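Local coordinates for protein CBIX (Paracoccus pantotrophus, PDB 4CCS) that probably acts as the terminal chelatase of siroheme biosynthesis, inserting ferrous iron into sirohydrochlorin, at residues P18-R21 / A22-L26; R52-D55 / E56-I59; I219-S222 / I223-A226. All coordinates share one frame; numbering follows the deposited sequence.

In the fold
All three contacts belong to the half of the molecule built on the parallel sheet of strands 38-43, 4-9, 57-61 and 87-88. Contact 1 lies on helix 16-30, contact 2 on the turn leading into strand 57-61, and contact 3 on the closing helix 215-226, in that order along the chain. Their centres are about 19 Å (1 and 2), 20 Å (1 and 3) and 15 Å (2 and 3) apart. Q20 packs on R52, L26 on I219, and L58 on A226, so each pair touches. The last helix of this chelatase-clan protein, which follows the second sheet in sequence, thus packs on the first, and may in this way link the two halves.

Contact 1. Residues P18-R21 / A22-L26; sequences PQQR and AIEAL
Q20 and E24, one turn apart, are joined by an amide-to-carboxylate hydrogen bond in which Q20 NE2 donates to E24 OE2 over 3.0 Å. The bond is nearly straight, with an N-H...O angle of 170°. The two flat groups are perpendicular: the acceptor lies in the plane of the glutamine amide, whereas the N-H reaches OE2 from above the carboxylate plane. With CG of Q20 opposite its own backbone N (chi1 180°), a bend at chi2 of 64° turns the amide toward E24, whose chain runs extended beyond CG to meet it. The same first torsion sets the methylene CG of Q20 3.5 Å from E24 OE2. At the other end of the amide Q20 OE1 accepts from T43 N, while NE2 itself also makes a weak bond to G41 O; together these fix the rotation of the group.

The main-chain bonds are those of an alpha helix. The i to i+4 bonds run from A22 N to P18 O, I23 N to Q19 O, E24 N to Q20 O and A25 N to R21 O, the last being the shortest at 2.9 Å. This is helix 16-30, the connection of the beta-alpha-beta unit between parallel strands 4-9 and 38-43, and Q20 ties it directly to the second of those strands.

Aliphatic carbons pack onto the carbonyl oxygens of the preceding turn. CG of E24 lies 3.3 Å from Q20 O, and CG1 of I23 comes to 3.4 Å from Q19 O. The methyl groups of A22 and A25 rest likewise on the oxygens of P18 and R21. Q19 has its polar partner outside this turn: its OE1 accepts from Q12 N.

Contact 2. Residues R52-D55 / E56-I59; sequences RADD and ETLI
D54 OD1 is gripped by two donors from the residues that follow it: the hydroxyl of T57, with OG1 at 2.8 Å, and the main-chain nitrogen of E56, with N at 3.3 Å. They arrive from opposite faces of the carboxylate plane, the hydroxyl steeply from above it. The E56 bond is bent, with an N-H...O angle of 140°, and it closes an Asx turn. D54 can serve both because its CG sits between the backbone N and the carbonyl carbon (chi1 52°), which folds the carboxylate back over the chain, and the side chain of T57 crosses it at about a right angle.

The main chain follows the same course. D54 to T57 form a type I beta turn, in which T57 N donates to D54 O at 3.1 Å. This turn delivers the chain into strand 57-61, where L58 pairs with strand 4-9 and I59 with R87 and L89 on the other side. D55, at the second position of the turn, uses OD1 to accept from K85 N.

Apolar groups line the inner side. The CB of A53 lies 4.1 Å from CG2 of T57 and 4.3 Å from CD1 of I59; the side chain of I59 also packs on L74 and L78 of helix 68-80.

Three acidic residues in succession, D54, D55 and E56, are likely to give the turn a negative character. The N-H of E56 and the hydroxyl of T57 on D54 OD1 would probably favour the charged form of its carboxylate.

Contact 3. Residues I219-S222 / I223-A226; sequences IAES and IKAA
E221 and K224 meet because both chains start with CG opposite the carbonyl carbon and then bend, E221 at chi2 (-57°) and K224 at chi3 (-94°). They run side by side, pointing the same way, in an i to i+3 salt bridge on helix 215-226, the last helix of the chain, which packs on the sheet containing strands 4-9 and 57-61. K224 NZ reaches E221 OE2 at 3.1 Å from above the carboxylate plane, and its CE lies 3.5 Å from E221 OE1. A water closes the pair into a ring, donating to E221 OE1 at 2.7 Å and accepting weakly from K224 NZ. Were K224 cut back to an alanine, the E221 carboxylate would probably lose its countercharge and be set free to turn, and the water would lose one of its two partners in this ring.

On the buried face, CG2 of I219 meets CD1 of I223 at 3.8 Å, their side chains meeting at a slant. Both isoleucines pack on I7 of strand 4-9 and V30 of helix 16-30. S222 directs its OG to D95 OD2.

The i to i+4 bonds I223 N to I219 O and K224 N to A220 O continue the helix. At A226 the pattern changes: its N donates to I223 O at 2.9 Å and only weakly to S222 O at 3.5 Å.

Contact 1. Residues P18-R21 / A22-L26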
loop_
_atom_site.group_PDB
_atom_site.type_symbol
_atom_site.label_atom_id
_atom_site.label_comp_id
_atom_site.label_asym_id
_atom_site.label_seq_id
_atom_site.Cartn_x
_atom_site.Cartn_y
_atom_site.Cartn_z
ATOM N N PRO A 18 -14.375 11.058 5.166
ATOM C CA PRO A 18 -13.956 10.681 3.799
ATOM C C PRO A 18 -12.976 9.488 3.800
ATOM O O PRO A 18 -12.987 8.685 2.869
ATOM C CB PRO A 18 -13.346 11.960 3.226
ATOM C CG PRO A 18 -13.076 12.847 4.394
ATOM C CD PRO A 18 -14.089 12.484 5.436
ATOM N N GLN A 19 -12.212 9.314 4.892
ATOM C CA GLN A 19 -11.277 8.190 5.020
ATOM C C GLN A 19 -12.073 6.882 5.136
ATOM O O GLN A 19 -11.721 5.889 4.500
ATOM C CB GLN A 19 -10.372 8.375 6.246
ATOM C CG GLN A 19 -9.325 9.487 6.050
ATOM C CD GLN A 19 -8.476 9.673 7.275
ATOM O OE1 GLN A 19 -7.780 8.766 7.715
ATOM N NE2 GLN A 19 -8.463 10.875 7.836
ATOM N N GLN A 20 -13.167 6.908 5.910
ATOM C CA GLN A 20 -14.062 5.752 6.084
ATOM C C GLN A 20 -14.764 5.401 4.772
ATOM O O GLN A 20 -14.797 4.220 4.412
ATOM C CB GLN A 20 -15.080 6.014 7.210
ATOM C CG GLN A 20 -16.076 4.857 7.473
ATOM C CD GLN A 20 -15.432 3.576 7.963
ATOM O OE1 GLN A 20 -14.361 3.578 8.570
ATOM N NE2 GLN A 20 -16.131 2.454 7.831
ATOM N N ARG A 21 -15.288 6.421 4.049
ATOM C CA ARG A 21 -15.959 6.227 2.749
ATOM C C ARG A 21 -15.011 5.561 1.729
ATOM O O ARG A 21 -15.455 4.695 0.982
ATOM C CB ARG A 21 -16.471 7.567 2.177
ATOM C CG ARG A 21 -17.857 7.943 2.702
ATOM C CD ARG A 21 -18.442 9.164 2.004
ATOM N NE ARG A 21 -17.718 10.390 2.351
ATOM C CZ ARG A 21 -18.006 11.163 3.393
ATOM N NH1 ARG A 21 -19.021 10.862 4.193
ATOM N NH2 ARG A 21 -17.287 12.249 3.637
ATOM N N ALA A 22 -13.721 5.965 1.698
ATOM C CA ALA A 22 -12.724 5.383 0.780
ATOM C C ALA A 22 -12.498 3.890 1.051
ATOM O O ALA A 22 -12.452 3.085 0.109
ATOM C CB ALA A 22 -11.401 6.152 0.874
ATOM N N ILE A 23 -12.385 3.502 2.327
ATOM C CA ILE A 23 -12.140 2.088 2.674
ATOM C C ILE A 23 -13.414 1.248 2.446
ATOM O O ILE A 23 -13.311 0.097 2.007
ATOM C CB ILE A 23 -11.485 1.885 4.070
ATOM C CG1 ILE A 23 -10.266 2.831 4.279
ATOM C CG2 ILE A 23 -11.039 0.424 4.274
ATOM C CD1 ILE A 23 -9.144 2.880 3.048
ATOM N N GLU A 24 -14.605 1.848 2.662
ATOM C CA GLU A 24 -15.884 1.181 2.375
ATOM C C GLU A 24 -16.006 0.934 0.870
ATOM O O GLU A 24 -16.416 -0.165 0.476
ATOM C CB GLU A 24 -17.071 2.024 2.879
ATOM C CG GLU A 24 -17.213 1.983 4.395
ATOM C CD GLU A 24 -18.335 2.849 4.940
ATOM O OE1 GLU A 24 -18.890 3.661 4.167
ATOM O OE2 GLU A 24 -18.619 2.761 6.155
ATOM N N ALA A 25 -15.594 1.928 0.030
ATOM C CA ALA A 25 -15.609 1.829 -1.435
ATOM C C ALA A 25 -14.685 0.690 -1.910
ATOM O O ALA A 25 -15.052 -0.059 -2.826
ATOM C CB ALA A 25 -15.186 3.158 -2.066
ATOM N N LEU A 26 -13.500 0.545 -1.271
ATOM C CA LEU A 26 -12.557 -0.529 -1.589
ATOM C C LEU A 26 -13.139 -1.895 -1.192
ATOM O O LEU A 26 -13.129 -2.811 -2.008
ATOM C CB LEU A 26 -11.194 -0.304 -0.892
ATOM C CG LEU A 26 -10.119 -1.379 -1.170
ATOM C CD1 LEU A 26 -9.662 -1.343 -2.629
ATOM C CD2 LEU A 26 -8.926 -1.214 -0.242
#

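Contact 2. Residues R52-D55 / E56-I59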
loop_
_atom_site.group_PDB
_atom_site.type_symbol
_atom_site.label_atom_id
_atom_site.label_comp_id
_atom_site.label_asym_id
_atom_site.label_seq_id
_atom_site.Cartn_x
_atom_site.Cartn_y
_atom_site.Cartn_z
ATOM N N ARG A 52 -17.348 -3.827 14.987
ATOM C CA ARG A 52 -18.150 -4.750 14.174
ATOM C C ARG A 52 -17.465 -6.138 14.097
ATOM O O ARG A 52 -18.102 -7.121 13.710
ATOM C CB ARG A 52 -18.475 -4.165 12.780
ATOM C CG ARG A 52 -17.374 -4.289 11.729
ATOM C CD ARG A 52 -17.672 -3.436 10.506
ATOM N NE ARG A 52 -17.147 -2.082 10.681
ATOM C CZ ARG A 52 -17.180 -1.123 9.762
ATOM N NH1 ARG A 52 -17.730 -1.349 8.572
ATOM N NH2 ARG A 52 -16.674 0.073 10.026
ATOM N N ALA A 53 -16.174 -6.206 14.482
ATOM C CA ALA A 53 -15.373 -7.429 14.482
ATOM C C ALA A 53 -15.643 -8.284 15.712
ATOM O O ALA A 53 -15.951 -7.762 16.782
ATOM C CB ALA A 53 -13.891 -7.083 14.416
ATOM N N ASP A 54 -15.488 -9.604 15.555
ATOM C CA ASP A 54 -15.623 -10.592 16.623
ATOM C C ASP A 54 -14.496 -11.626 16.503
ATOM O O ASP A 54 -13.642 -11.494 15.619
ATOM C CB ASP A 54 -17.027 -11.237 16.642
ATOM C CG ASP A 54 -17.528 -11.813 15.331
ATOM O OD1 ASP A 54 -16.700 -12.360 14.559
ATOM O OD2 ASP A 54 -18.755 -11.770 15.098
ATOM N N ASP A 55 -14.487 -12.644 17.384
ATOM C CA ASP A 55 -13.471 -13.697 17.417
ATOM C C ASP A 55 -13.349 -14.523 16.127
ATOM O O ASP A 55 -12.299 -15.127 15.909
ATOM C CB ASP A 55 -13.690 -14.616 18.635
ATOM C CG ASP A 55 -13.182 -14.025 19.939
ATOM O OD1 ASP A 55 -12.287 -13.151 19.889
ATOM O OD2 ASP A 55 -13.657 -14.460 21.011
ATOM N N GLU A 56 -14.389 -14.539 15.270
ATOM C CA GLU A 56 -14.342 -15.279 14.005
ATOM C C GLU A 56 -14.141 -14.364 12.779
ATOM O O GLU A 56 -14.321 -14.807 11.643
ATOM C CB GLU A 56 -15.574 -16.195 13.850
ATOM C CG GLU A 56 -15.453 -17.510 14.613
ATOM C CD GLU A 56 -14.717 -18.623 13.888
ATOM O OE1 GLU A 56 -13.477 -18.525 13.733
ATOM O OE2 GLU A 56 -15.381 -19.606 13.483
ATOM N N THR A 57 -13.745 -13.099 13.006
ATOM C CA THR A 57 -13.512 -12.139 11.914
ATOM C C THR A 57 -12.053 -12.212 11.446
ATOM O O THR A 57 -11.150 -12.356 12.275
ATOM C CB THR A 57 -13.916 -10.694 12.344
ATOM O OG1 THR A 57 -15.273 -10.681 12.795
ATOM C CG2 THR A 57 -13.761 -9.663 11.221
ATOM N N LEU A 58 -11.832 -12.111 10.123
ATOM C CA LEU A 58 -10.490 -12.039 9.539
ATOM C C LEU A 58 -10.202 -10.552 9.264
ATOM O O LEU A 58 -11.074 -9.842 8.776
ATOM C CB LEU A 58 -10.375 -12.835 8.222
ATOM C CG LEU A 58 -10.679 -14.351 8.230
ATOM C CD1 LEU A 58 -10.246 -14.972 6.919
ATOM C CD2 LEU A 58 -9.965 -15.064 9.358
ATOM N N ILE A 59 -8.996 -10.089 9.586
ATOM C CA ILE A 59 -8.584 -8.701 9.370
ATOM C C ILE A 59 -7.561 -8.629 8.237
ATOM O O ILE A 59 -6.500 -9.250 8.348
ATOM C CB ILE A 59 -8.023 -8.068 10.691
ATOM C CG1 ILE A 59 -8.999 -8.224 11.914
ATOM C CG2 ILE A 59 -7.595 -6.608 10.489
ATOM C CD1 ILE A 59 -10.483 -7.620 11.767
#

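Contact 3. Residues I219-S222 / I223-A226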
loop_
_atom_site.group_PDB
_atom_site.type_symbol
_atom_site.label_atom_id
_atom_site.label_comp_id
_atom_site.label_asym_id
_atom_site.label_seq_id
_atom_site.Cartn_x
_atom_site.Cartn_y
_atom_site.Cartn_z
ATOM N N ILE A 219 -6.635 -8.453 -3.090
ATOM C CA ILE A 219 -7.112 -8.610 -1.705
ATOM C C ILE A 219 -8.042 -9.839 -1.609
ATOM O O ILE A 219 -7.902 -10.642 -0.688
ATOM C CB ILE A 219 -7.790 -7.309 -1.189
ATOM C CG1 ILE A 219 -6.804 -6.105 -1.246
ATOM C CG2 ILE A 219 -8.363 -7.510 0.230
ATOM C CD1 ILE A 219 -7.406 -4.714 -0.767
ATOM N N ALA A 220 -8.973 -9.973 -2.566
ATOM C CA ALA A 220 -9.901 -11.110 -2.620
ATOM C C ALA A 220 -9.149 -12.464 -2.603
ATOM O O ALA A 220 -9.532 -13.369 -1.855
ATOM C CB ALA A 220 -10.768 -11.009 -3.867
ATOM N N GLU A 221 -8.052 -12.575 -3.391
ATOM C CA GLU A 221 -7.272 -13.823 -3.457
ATOM C C GLU A 221 -6.591 -14.124 -2.149
ATOM O O GLU A 221 -6.557 -15.284 -1.752
ATOM C CB GLU A 221 -6.286 -13.859 -4.652
ATOM C CG GLU A 221 -6.965 -13.772 -6.016
ATOM C CD GLU A 221 -8.013 -14.821 -6.367
ATOM O OE1 GLU A 221 -7.954 -15.940 -5.815
ATOM O OE2 GLU A 221 -8.880 -14.531 -7.220
ATOM N N SER A 222 -6.130 -13.080 -1.427
ATOM C CA SER A 222 -5.518 -13.234 -0.115
ATOM C C SER A 222 -6.537 -13.653 0.960
ATOM O O SER A 222 -6.186 -14.430 1.842
ATOM C CB SER A 222 -4.756 -11.972 0.279
ATOM O OG SER A 222 -3.621 -11.873 -0.564
ATOM N N ILE A 223 -7.793 -13.162 0.869
ATOM C CA ILE A 223 -8.882 -13.536 1.784
ATOM C C ILE A 223 -9.260 -15.025 1.531
ATOM O O ILE A 223 -9.268 -15.823 2.473
ATOM C CB ILE A 223 -10.124 -12.601 1.640
ATOM C CG1 ILE A 223 -9.808 -11.147 2.112
ATOM C CG2 ILE A 223 -11.324 -13.173 2.416
ATOM C CD1 ILE A 223 -10.799 -10.098 1.590
ATOM N N LYS A 224 -9.568 -15.369 0.263
ATOM C CA LYS A 224 -9.935 -16.722 -0.198
ATOM C C LYS A 224 -8.920 -17.778 0.256
ATOM O O LYS A 224 -9.321 -18.853 0.697
ATOM C CB LYS A 224 -10.085 -16.759 -1.724
ATOM C CG LYS A 224 -11.404 -16.192 -2.237
ATOM C CD LYS A 224 -11.625 -16.490 -3.719
ATOM C CE LYS A 224 -11.171 -15.378 -4.632
ATOM N NZ LYS A 224 -11.515 -15.655 -6.052
ATOM N N ALA A 225 -7.611 -17.447 0.195
ATOM C CA ALA A 225 -6.505 -18.317 0.610
ATOM C C ALA A 225 -6.484 -18.561 2.121
ATOM O O ALA A 225 -5.982 -19.598 2.562
ATOM C CB ALA A 225 -5.174 -17.723 0.160
ATOM N N ALA A 226 -7.006 -17.605 2.916
ATOM C CA ALA A 226 -7.039 -17.713 4.379
ATOM C C ALA A 226 -8.314 -18.386 4.922
ATOM O O ALA A 226 -8.388 -18.682 6.118
ATOM C CB ALA A 226 -6.845 -16.348 5.006
HETATM O O HOH W 1 -9.296 -17.978 -7.044
#